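Local coordinates for protein Cfl (Pectobacterium brasiliense, PDB 7A9J) that acts as a coronafacic acid ligase of the ATP-dependent AMP-binding enzyme family, probably activating a carboxylic acid with ATP on the way to an amide, at residues I344-I349 against I357-P362; Y350-P355 against N417-G422; Q58-G63 against I86-A91; S26-H31 against N52-I57. The protein carries 1 engineered substitution. All blocks are in the same frame, centred on the assembly; numbering follows the deposited sequence. Where two conformers were deposited one is given.

Interaction 1: residues I344-I349 against I357-P362; sequences IYHHDI and IGWPLP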
# COMPACT_ATOMS: atom_id res chain seq x y z
N ILE A 344 7.59 -9.31 -0.01
CA ILE A 344 7.26 -10.43 -0.87
C ILE A 344 6.62 -9.85 -2.13
O ILE A 344 5.77 -8.95 -2.04
CB ILE A 344 6.32 -11.44 -0.16
CG1 ILE A 344 7.09 -12.13 0.96
CG2 ILE A 344 5.84 -12.49 -1.17
CD1 ILE A 344 6.17 -12.86 2.04
N TYR A 345 7.05 -10.33 -3.27
CA TYR A 345 6.68 -9.73 -4.53
C TYR A 345 6.24 -10.79 -5.51
O TYR A 345 6.95 -11.78 -5.70
CB TYR A 345 7.88 -8.95 -5.03
CG TYR A 345 7.83 -8.45 -6.46
CD1 TYR A 345 6.74 -7.75 -6.93
CD2 TYR A 345 8.91 -8.67 -7.31
CE1 TYR A 345 6.69 -7.26 -8.26
CE2 TYR A 345 8.88 -8.22 -8.64
CZ TYR A 345 7.76 -7.51 -9.11
OH TYR A 345 7.77 -7.04 -10.41
N HIS A 346 5.08 -10.58 -6.13
CA HIS A 346 4.58 -11.51 -7.11
C HIS A 346 4.66 -10.83 -8.47
O HIS A 346 3.85 -9.96 -8.78
CB HIS A 346 3.14 -11.95 -6.79
CG HIS A 346 2.81 -13.24 -7.42
ND1 HIS A 346 3.37 -13.63 -8.62
CD2 HIS A 346 2.03 -14.28 -7.00
CE1 HIS A 346 2.94 -14.85 -8.92
NE2 HIS A 346 2.16 -15.28 -7.94
N HIS A 347 5.67 -11.19 -9.26
CA HIS A 347 5.84 -10.48 -10.52
C HIS A 347 4.90 -10.99 -11.61
O HIS A 347 4.90 -10.46 -12.69
CB HIS A 347 7.30 -10.62 -10.97
CG HIS A 347 7.71 -12.03 -11.14
ND1 HIS A 347 8.17 -12.79 -10.08
CD2 HIS A 347 7.71 -12.84 -12.23
CE1 HIS A 347 8.45 -14.02 -10.52
NE2 HIS A 347 8.16 -14.08 -11.81
N ASP A 348 4.03 -12.00 -11.34
CA ASP A 348 3.07 -12.41 -12.36
C ASP A 348 1.93 -13.25 -11.74
O ASP A 348 1.92 -14.46 -11.85
CB ASP A 348 3.81 -13.20 -13.45
CG ASP A 348 2.98 -13.46 -14.69
OD1 ASP A 348 3.60 -14.04 -15.62
OD2 ASP A 348 1.76 -13.19 -14.76
N ILE A 349 0.98 -12.59 -11.08
CA ILE A 349 -0.02 -13.32 -10.28
C ILE A 349 -0.79 -14.29 -11.13
O ILE A 349 -1.07 -15.43 -10.73
CB ILE A 349 -0.97 -12.31 -9.64
CG1 ILE A 349 -0.20 -11.32 -8.78
CG2 ILE A 349 -1.98 -13.14 -8.77
CD1 ILE A 349 -1.12 -10.12 -8.37
N ILE A 357 1.08 -15.37 -3.14
CA ILE A 357 1.63 -14.05 -2.92
C ILE A 357 3.02 -13.84 -3.46
O ILE A 357 3.54 -12.69 -3.41
CB ILE A 357 1.60 -13.63 -1.45
CG1 ILE A 357 2.41 -14.62 -0.60
CG2 ILE A 357 0.15 -13.44 -1.02
CD1 ILE A 357 2.39 -14.22 0.86
N GLY A 358 3.65 -14.84 -4.04
CA GLY A 358 4.91 -14.52 -4.68
C GLY A 358 6.14 -14.95 -3.88
O GLY A 358 6.08 -15.85 -3.02
N TRP A 359 7.25 -14.26 -4.11
CA TRP A 359 8.54 -14.69 -3.65
C TRP A 359 9.12 -13.67 -2.67
O TRP A 359 9.08 -12.47 -2.95
CB TRP A 359 9.51 -14.85 -4.83
CG TRP A 359 9.22 -16.02 -5.70
CD1 TRP A 359 9.81 -17.26 -5.61
CD2 TRP A 359 8.19 -16.14 -6.73
NE1 TRP A 359 9.28 -18.11 -6.53
CE2 TRP A 359 8.30 -17.45 -7.24
CE3 TRP A 359 7.29 -15.25 -7.33
CZ2 TRP A 359 7.46 -17.94 -8.27
CZ3 TRP A 359 6.45 -15.72 -8.34
CH2 TRP A 359 6.54 -17.07 -8.78
N PRO A 360 9.86 -14.12 -1.66
CA PRO A 360 10.59 -13.16 -0.81
C PRO A 360 11.59 -12.36 -1.62
O PRO A 360 12.31 -12.88 -2.48
CB PRO A 360 11.32 -14.05 0.22
CG PRO A 360 10.35 -15.29 0.32
CD PRO A 360 9.94 -15.51 -1.14
N LEU A 361 11.64 -11.07 -1.32
CA LEU A 361 12.59 -10.18 -1.93
C LEU A 361 14.00 -10.45 -1.41
O LEU A 361 14.18 -11.17 -0.42
CB LEU A 361 12.12 -8.77 -1.64
CG LEU A 361 10.91 -8.41 -2.51
CD1 LEU A 361 10.27 -7.06 -1.99
CD2 LEU A 361 11.23 -8.34 -4.01
N PRO A 362 15.03 -9.85 -2.03
CA PRO A 362 16.41 -10.14 -1.59
C PRO A 362 16.64 -9.75 -0.13
O PRO A 362 16.19 -8.71 0.34
CB PRO A 362 17.28 -9.31 -2.55
CG PRO A 362 16.43 -9.16 -3.79
CD PRO A 362 15.00 -9.02 -3.26
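A beta hairpin of the AMP-binding region, strands 342-346 and 356-360, pairs Tyr-345 with Trp-359 and exemplifies a short ladder flanked by an aromatic cluster. This antiparallel hydrogen-bonded pair closes both its bonds: Tyr-345 N to Trp-359 O at 3.0 Å and, almost straight at 177°, Trp-359 N to Tyr-345 O. One step along, Ile-344 faces Pro-360 as the non-hydrogen-bonded pair. The CG2 branch of Ile-344, anti to its backbone N, lies 3.2 Å from Ile-357 O. On the sheet face carrying Tyr-345 and Trp-359, Leu-361 brings CD2 to 3.6 Å from Tyr-345 CB, while the phenol oxygen reaches beyond the hairpin to Gln-331 and Asn-218.

At the last residue of the first strand, the imidazole of His-346 is held between two backbone carbons, with Gly-358 CA over one face and Ile-349 CA over the opposite one. Trp-359 presents the edge of its six-membered ring to the His-346 face, planes at 85°, in an edge-to-face pair. His-346 NE2 bonds Ser-356, and ND1 accepts Asp-348 N at 3.2 Å, so both ring nitrogens are engaged and the ring's rotation is fixed. His-347 completes the aromatic cluster from another direction: its ring inclines to the indole at 31°, and His-347 CE1 comes to 3.4 Å from Trp-359 CZ3.

Interaction 2: residues Y350-P355 against N417-G422; sequences YAINEP and NLIFLG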
# COMPACT_ATOMS: atom_id res chain seq x y z
N TYR A 350 -1.19 -13.85 -12.33
CA TYR A 350 -2.12 -14.61 -13.10
C TYR A 350 -1.49 -15.89 -13.63
O TYR A 350 -2.19 -16.85 -13.97
CB TYR A 350 -2.66 -13.72 -14.21
CG TYR A 350 -3.72 -14.35 -15.05
CD1 TYR A 350 -4.87 -14.95 -14.46
CD2 TYR A 350 -3.61 -14.38 -16.42
CE1 TYR A 350 -5.83 -15.52 -15.23
CE2 TYR A 350 -4.59 -14.96 -17.21
CZ TYR A 350 -5.70 -15.52 -16.61
OH TYR A 350 -6.67 -16.12 -17.37
N ALA A 351 -0.14 -15.93 -13.70
CA ALA A 351 0.54 -17.13 -14.18
C ALA A 351 0.33 -18.34 -13.24
O ALA A 351 0.53 -19.50 -13.64
CB ALA A 351 2.03 -16.84 -14.30
N ILE A 352 0.02 -18.07 -11.99
CA ILE A 352 -0.16 -19.13 -10.98
C ILE A 352 -1.65 -19.31 -10.76
O ILE A 352 -2.32 -18.35 -10.35
CB ILE A 352 0.54 -18.74 -9.66
CG1 ILE A 352 2.00 -18.28 -9.90
CG2 ILE A 352 0.44 -19.92 -8.69
CD1 ILE A 352 2.78 -19.31 -10.59
N ASN A 353 -2.14 -20.52 -11.03
CA ASN A 353 -3.58 -20.78 -10.96
C ASN A 353 -4.07 -20.74 -9.52
O ASN A 353 -5.15 -20.20 -9.27
CB ASN A 353 -3.93 -22.08 -11.69
CG ASN A 353 -3.78 -21.92 -13.21
OD1 ASN A 353 -4.56 -21.20 -13.86
ND2 ASN A 353 -2.70 -22.48 -13.76
N GLU A 354 -3.24 -21.19 -8.54
CA GLU A 354 -3.61 -21.13 -7.11
C GLU A 354 -3.42 -19.72 -6.54
O GLU A 354 -2.51 -19.00 -6.95
CB GLU A 354 -2.72 -22.07 -6.30
CG GLU A 354 -2.67 -23.55 -6.83
CD GLU A 354 -1.34 -23.86 -7.61
OE1 GLU A 354 -0.76 -24.94 -7.32
OE2 GLU A 354 -0.86 -23.05 -8.49
N PRO A 355 -4.20 -19.33 -5.54
CA PRO A 355 -3.89 -18.09 -4.83
C PRO A 355 -2.48 -18.08 -4.28
O PRO A 355 -2.01 -19.04 -3.67
CB PRO A 355 -4.94 -18.06 -3.70
CG PRO A 355 -6.04 -18.88 -4.22
CD PRO A 355 -5.31 -20.07 -4.87
N ASN A 417 7.76 -20.03 -4.41
CA ASN A 417 6.51 -19.28 -4.41
C ASN A 417 5.68 -19.61 -3.16
O ASN A 417 5.61 -20.76 -2.75
CB ASN A 417 5.70 -19.61 -5.67
CG ASN A 417 4.47 -18.73 -5.82
OD1 ASN A 417 4.41 -17.64 -5.29
ND2 ASN A 417 3.47 -19.24 -6.55
N LEU A 418 5.11 -18.56 -2.54
CA LEU A 418 4.29 -18.74 -1.33
C LEU A 418 2.85 -18.84 -1.77
O LEU A 418 2.22 -17.87 -2.16
CB LEU A 418 4.52 -17.58 -0.37
CG LEU A 418 5.99 -17.66 0.08
CD1 LEU A 418 6.27 -16.36 0.81
CD2 LEU A 418 6.18 -18.87 1.09
N ILE A 419 2.34 -20.05 -1.77
CA ILE A 419 0.91 -20.25 -1.93
C ILE A 419 0.16 -19.67 -0.74
O ILE A 419 0.53 -19.89 0.42
CB ILE A 419 0.65 -21.77 -2.08
CG1 ILE A 419 1.27 -22.31 -3.34
CG2 ILE A 419 -0.82 -22.01 -2.05
CD1 ILE A 419 1.11 -21.52 -4.66
N PHE A 420 -0.93 -19.00 -1.01
CA PHE A 420 -1.64 -18.28 0.03
C PHE A 420 -2.86 -19.07 0.46
O PHE A 420 -3.70 -19.41 -0.37
CB PHE A 420 -2.02 -16.86 -0.44
CG PHE A 420 -2.61 -16.02 0.63
CD1 PHE A 420 -1.76 -15.38 1.54
CD2 PHE A 420 -3.95 -15.73 0.65
CE1 PHE A 420 -2.30 -14.56 2.51
CE2 PHE A 420 -4.49 -14.90 1.63
CZ PHE A 420 -3.67 -14.35 2.55
N LEU A 421 -2.92 -19.37 1.74
CA LEU A 421 -4.00 -20.21 2.26
C LEU A 421 -4.97 -19.40 3.09
O LEU A 421 -5.87 -19.98 3.76
CB LEU A 421 -3.42 -21.38 3.08
CG LEU A 421 -2.48 -22.20 2.20
CD1 LEU A 421 -1.87 -23.30 3.01
CD2 LEU A 421 -3.31 -22.79 1.09
N GLY A 422 -4.81 -18.09 3.11
CA GLY A 422 -5.77 -17.24 3.79
C GLY A 422 -5.30 -16.85 5.18
O GLY A 422 -4.19 -17.14 5.63
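Asn-417 meets Ile-352 where the connection of the hairpin 342-346/356-360 folds against strand 418-423, an antiparallel neighbour of strand 356-360 in the sheet. Asn-417 extends its CG anti to the backbone N (chi1 -173°), which carries the amide toward the isoleucine approaching from the opposite direction. ND2 then sits 3.8 Å from Ile-352 CG2 and equally far from Ile-352 CG1, a polar group against hydrocarbon, while the other end of the amide, OD1, accepts a weak hydrogen bond from Gly-358 N. One carboxamide thus touches both the connection and the strand that follows it.

The strand proper begins at Leu-418, whose backbone pairs with Ile-357 and Gly-358. Ile-419 returns to the connection with two branches. Its CG2 lies 3.6 Å from Pro-355 O, and its CD1 approaches both Glu-354 CB (4.2 Å) and Ile-352 CG2 (4.4 Å), making the apolar part of the contact.

Phe-420 supplies the one hydrogen bond across the two segments: its N-H points almost straight (177°) at Pro-355 O, 2.9 Å away, although the donor stands well above the carbonyl plane. The effect is to carry the backbone pairing of strands 356-360 and 418-423 one residue upstream, to a proline that can accept but has no N-H to give. Beyond CB the Phe-420 ring leads away from Pro-355, and Gly-422 N lies 3.4 Å above the plane of the Phe-420 ring, offset toward its rim.

Interaction 3: residues Q58-G63 against I86-A91; sequences QRIATG and IATYYA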
# COMPACT_ATOMS: atom_id res chain seq x y z
N GLN A 58 17.24 22.00 -1.94
CA GLN A 58 18.27 22.79 -1.28
C GLN A 58 17.70 24.05 -0.65
O GLN A 58 18.10 24.38 0.48
CB GLN A 58 19.41 23.14 -2.26
CG GLN A 58 20.17 21.85 -2.65
CD GLN A 58 21.25 22.14 -3.72
OE1 GLN A 58 21.25 23.18 -4.37
NE2 GLN A 58 22.13 21.19 -3.91
N ARG A 59 16.80 24.78 -1.36
CA ARG A 59 16.20 25.98 -0.78
C ARG A 59 15.38 25.65 0.48
O ARG A 59 15.46 26.39 1.49
CB ARG A 59 15.33 26.71 -1.81
CG ARG A 59 16.12 27.47 -2.88
CD ARG A 59 15.22 28.45 -3.63
NE ARG A 59 16.08 29.37 -4.39
CZ ARG A 59 16.07 30.69 -4.32
NH1 ARG A 59 16.91 31.37 -5.08
NH2 ARG A 59 15.22 31.33 -3.52
N ILE A 60 14.64 24.54 0.44
CA ILE A 60 13.84 24.16 1.61
C ILE A 60 14.77 23.85 2.78
O ILE A 60 14.58 24.36 3.89
CB ILE A 60 12.90 22.97 1.31
CG1 ILE A 60 11.85 23.30 0.23
CG2 ILE A 60 12.17 22.57 2.63
CD1 ILE A 60 11.29 21.99 -0.47
N ALA A 61 15.83 23.08 2.52
CA ALA A 61 16.82 22.81 3.56
C ALA A 61 17.38 24.09 4.17
O ALA A 61 17.53 24.19 5.40
CB ALA A 61 17.96 21.96 3.01
N THR A 62 17.69 25.10 3.33
CA THR A 62 18.21 26.33 3.90
C THR A 62 17.15 27.04 4.73
O THR A 62 17.46 27.58 5.79
CB THR A 62 18.75 27.22 2.78
OG1 THR A 62 19.89 26.56 2.19
CG2 THR A 62 19.19 28.58 3.32
N GLY A 63 15.89 27.04 4.26
CA GLY A 63 14.83 27.69 5.01
C GLY A 63 14.59 27.04 6.37
O GLY A 63 14.45 27.74 7.39
N ILE A 86 7.41 15.86 -2.07
CA ILE A 86 8.61 15.04 -2.23
C ILE A 86 9.86 15.89 -2.00
O ILE A 86 10.85 15.41 -1.42
CB ILE A 86 8.59 14.34 -3.61
CG1 ILE A 86 9.85 13.43 -3.77
CG2 ILE A 86 8.44 15.38 -4.74
CD1 ILE A 86 10.03 12.31 -2.65
N ALA A 87 9.83 17.18 -2.36
CA ALA A 87 10.97 18.02 -2.06
C ALA A 87 11.20 18.13 -0.56
O ALA A 87 12.35 18.15 -0.09
CB ALA A 87 10.76 19.39 -2.71
N THR A 88 10.10 18.22 0.21
CA THR A 88 10.22 18.37 1.66
C THR A 88 10.76 17.11 2.29
O THR A 88 11.60 17.19 3.19
CB THR A 88 8.84 18.70 2.26
OG1 THR A 88 8.45 20.01 1.79
CG2 THR A 88 8.89 18.71 3.79
N TYR A 89 10.30 15.92 1.83
CA TYR A 89 10.93 14.69 2.33
C TYR A 89 12.44 14.74 2.13
O TYR A 89 13.21 14.44 3.05
CB TYR A 89 10.39 13.45 1.61
CG TYR A 89 8.98 13.10 1.84
CD1 TYR A 89 8.34 13.37 3.06
CD2 TYR A 89 8.27 12.44 0.84
CE1 TYR A 89 7.01 12.94 3.28
CE2 TYR A 89 6.94 12.05 1.03
CZ TYR A 89 6.32 12.29 2.25
OH TYR A 89 5.02 11.90 2.49
N TYR A 90 12.89 15.09 0.92
CA TYR A 90 14.32 15.08 0.69
C TYR A 90 15.05 16.17 1.47
O TYR A 90 16.21 15.98 1.89
CB TYR A 90 14.59 15.31 -0.78
CG TYR A 90 14.49 14.01 -1.57
CD1 TYR A 90 15.39 12.96 -1.31
CD2 TYR A 90 13.58 13.88 -2.61
CE1 TYR A 90 15.36 11.77 -2.09
CE2 TYR A 90 13.55 12.72 -3.39
CZ TYR A 90 14.45 11.68 -3.11
OH TYR A 90 14.43 10.55 -3.88
N ALA A 91 14.41 17.33 1.66
CA ALA A 91 15.06 18.36 2.48
C ALA A 91 15.24 17.91 3.93
O ALA A 91 16.29 18.22 4.54
CB ALA A 91 14.28 19.69 2.41
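Ile-60 points from helix 50-66 at the alanines of helix 83-95, and nearly all of the contact can be read along its side chain. At the branch point, CB already lies 3.7 Å from Ala-91 CB. The shorter branch, CG2, anti to the backbone N, rests against that same methyl at 3.6 Å, so Ala-91 is met by two successive atoms of the isoleucine. The longer branch leaves through CG1, placed beside the backbone N, and continues in a nearly extended line (chi2 158°) one helical turn back along the partner helix. There the tip, CD1, reaches Ala-87 CB at 3.5 Å, tighter than usual for two carbons, and passes Thr-88 OG1 at 4.1 Å. The hydroxyl makes only van der Waals contact with the methyl; its hydrogen bond is with Glu-84 O, one turn earlier in the same helix. Ala-61 adds to the Ala-91 end, its backbone N 3.7 Å from Ala-91 CB.

The segment axes come within 8.5 Å and make an angle of 57°. Helix 83-95 connects the adjacent parallel strands 74-78 and 98-101, a beta-alpha-beta crossover of the five-stranded sheet, and helix 50-66 packs against it through Ile-60 and Ala-61. Trp-163 and Ile-166 of a further short helix also touch Ile-60.

With no hydrogen bond or charge pair between the two segments, the contact depends on shape and on the burial of hydrocarbon: one branched side chain spans the positions of two alanines, whose small methyls permit the helices to come this close.

Interaction 4: residues S26-H31 against N52-I57; sequences SSFRKH and NLLLLI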
# COMPACT_ATOMS: atom_id res chain seq x y z
N SER A 26 21.52 11.50 -0.60
CA SER A 26 22.71 11.62 -1.43
C SER A 26 22.58 10.76 -2.68
O SER A 26 23.15 11.09 -3.73
CB SER A 26 23.96 11.27 -0.62
OG SER A 26 23.97 9.89 -0.35
N SER A 27 21.80 9.67 -2.62
CA SER A 27 21.52 8.90 -3.83
C SER A 27 20.69 9.70 -4.82
O SER A 27 20.91 9.62 -6.03
CB SER A 27 20.78 7.59 -3.48
OG SER A 27 21.68 6.72 -2.84
N PHE A 28 19.68 10.42 -4.32
CA PHE A 28 18.92 11.28 -5.19
C PHE A 28 19.83 12.34 -5.83
O PHE A 28 19.76 12.61 -7.04
CB PHE A 28 17.79 11.99 -4.40
CG PHE A 28 17.14 13.03 -5.22
CD1 PHE A 28 16.24 12.65 -6.17
CD2 PHE A 28 17.55 14.40 -5.14
CE1 PHE A 28 15.64 13.57 -7.01
CE2 PHE A 28 17.00 15.33 -5.98
CZ PHE A 28 16.03 14.94 -6.93
N ARG A 29 20.64 13.00 -5.00
CA ARG A 29 21.48 14.12 -5.44
C ARG A 29 22.40 13.67 -6.56
O ARG A 29 22.53 14.34 -7.60
CB ARG A 29 22.32 14.61 -4.27
CG ARG A 29 23.25 15.86 -4.73
CD ARG A 29 24.08 16.31 -3.51
NE ARG A 29 25.15 17.20 -4.02
CZ ARG A 29 26.23 16.75 -4.65
NH1 ARG A 29 26.41 15.44 -4.85
NH2 ARG A 29 27.16 17.61 -5.07
N LYS A 30 23.08 12.55 -6.32
CA LYS A 30 24.02 12.02 -7.29
C LYS A 30 23.32 11.82 -8.62
O LYS A 30 23.77 12.34 -9.65
CB LYS A 30 24.62 10.71 -6.78
CG LYS A 30 25.70 10.14 -7.70
CD LYS A 30 26.03 8.71 -7.31
CE LYS A 30 27.01 8.09 -8.31
NZ LYS A 30 27.56 6.83 -7.77
N HIS A 31 22.14 11.19 -8.60
CA HIS A 31 21.42 11.03 -9.85
C HIS A 31 20.96 12.35 -10.45
O HIS A 31 21.08 12.56 -11.67
CB HIS A 31 20.23 10.11 -9.66
CG HIS A 31 19.61 9.76 -10.97
ND1 HIS A 31 20.02 8.67 -11.71
CD2 HIS A 31 18.70 10.41 -11.73
CE1 HIS A 31 19.37 8.65 -12.86
NE2 HIS A 31 18.57 9.70 -12.90
N ASN A 52 16.14 20.89 -11.19
CA ASN A 52 15.32 21.89 -10.49
C ASN A 52 14.69 21.36 -9.20
O ASN A 52 14.45 22.15 -8.26
CB ASN A 52 14.29 22.47 -11.45
CG ASN A 52 14.97 23.51 -12.46
OD1 ASN A 52 15.90 24.27 -12.06
ND2 ASN A 52 14.59 23.50 -13.75
N LEU A 53 14.36 20.06 -9.14
CA LEU A 53 13.91 19.49 -7.89
C LEU A 53 15.02 19.53 -6.85
O LEU A 53 14.77 19.89 -5.70
CB LEU A 53 13.38 18.06 -8.12
CG LEU A 53 13.00 17.26 -6.90
CD1 LEU A 53 11.94 18.03 -6.14
CD2 LEU A 53 12.44 15.86 -7.38
N LEU A 54 16.27 19.19 -7.23
CA LEU A 54 17.39 19.37 -6.30
C LEU A 54 17.52 20.82 -5.83
O LEU A 54 17.75 21.08 -4.65
CB LEU A 54 18.70 18.87 -6.93
CG LEU A 54 19.99 19.11 -6.13
CD1 LEU A 54 19.97 18.30 -4.79
CD2 LEU A 54 21.20 18.76 -6.96
N LEU A 55 17.37 21.79 -6.73
CA LEU A 55 17.48 23.18 -6.30
C LEU A 55 16.40 23.52 -5.29
O LEU A 55 16.70 24.17 -4.28
CB LEU A 55 17.39 24.14 -7.49
CG LEU A 55 18.57 24.04 -8.45
CD1 LEU A 55 18.44 25.21 -9.37
CD2 LEU A 55 19.89 24.12 -7.71
N LEU A 56 15.16 23.05 -5.52
CA LEU A 56 14.06 23.29 -4.57
C LEU A 56 14.34 22.63 -3.20
O LEU A 56 14.16 23.26 -2.14
CB LEU A 56 12.75 22.73 -5.14
CG LEU A 56 11.50 22.75 -4.25
CD1 LEU A 56 11.25 24.23 -3.86
CD2 LEU A 56 10.32 22.21 -5.04
N ILE A 57 14.84 21.39 -3.23
CA ILE A 57 15.21 20.69 -2.01
C ILE A 57 16.24 21.48 -1.23
O ILE A 57 16.15 21.62 0.01
CB ILE A 57 15.77 19.29 -2.35
CG1 ILE A 57 14.62 18.40 -2.75
CG2 ILE A 57 16.44 18.69 -1.09
CD1 ILE A 57 15.08 17.20 -3.61
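Phe-28 holds its CG anti to the backbone N (chi1 171°), a rotamer that sends the phenyl ring from helix 24-34 toward helix 50-66; Ile-57, its CD1 swung out to a chi2 of 158°, comes from the opposite direction to meet it. The outer carbons CE2 and CZ do most of the touching. Phe-28 CE2 lies 3.6 Å from Ile-57 CD1, whereas Phe-28 CZ, at the end of the ring, meets Leu-53 CD2 at 3.7 Å. Leu-54 CB stands at the ring's edge, close to its plane, 4.0 Å from Phe-28 CE2. Leu-53, Leu-54 and, one turn on from Leu-53, Ile-57 therefore meet the outer end of one phenyl ring.

The two helices belong to the start of the AMP-binding region, where the antiparallel strands 39-42 and 47-49 connect them. Their segments run roughly antiparallel, at 137°, with axes 10.3 Å apart, a spacing that the phenyl ring bridges. Leu-53 also packs on Ala-40 and Val-41 of the first of those strands, so it touches both the helix before the hairpin and the hairpin itself.

At the more exposed margin, Arg-29 contributes only the aliphatic part of its chain. Its CG is 4.1 Å from Leu-54 CD1 and barely farther from CD2, both methyls of the leucine lying against that methylene while the guanidinium group continues beyond it.

In the fold
The four contacts form two neighbourhoods within one chain. Interactions 1 and 2 have centres about 10 Å apart and adjoin in the sheet: Gly-358 O lies 2.9 Å from Leu-418 N, and Ile-357 N is equally far from Leu-418 O. Interactions 3 and 4 are likewise about 10 Å apart between centres and share helix 50-66, where Ile-57 CD1 approaches Tyr-90 CB at 3.4 Å and the ring of Tyr-90 meets that of Phe-28. Between the pairs, centres are 31 to 43 Å apart. Interaction 1 lies nearer than interaction 2 to the bound indene carboxylic acid: the side chain of Leu-361 is about 7 Å from this ligand, and the side chain of Phe-420 is about 13 Å from the bound ligand.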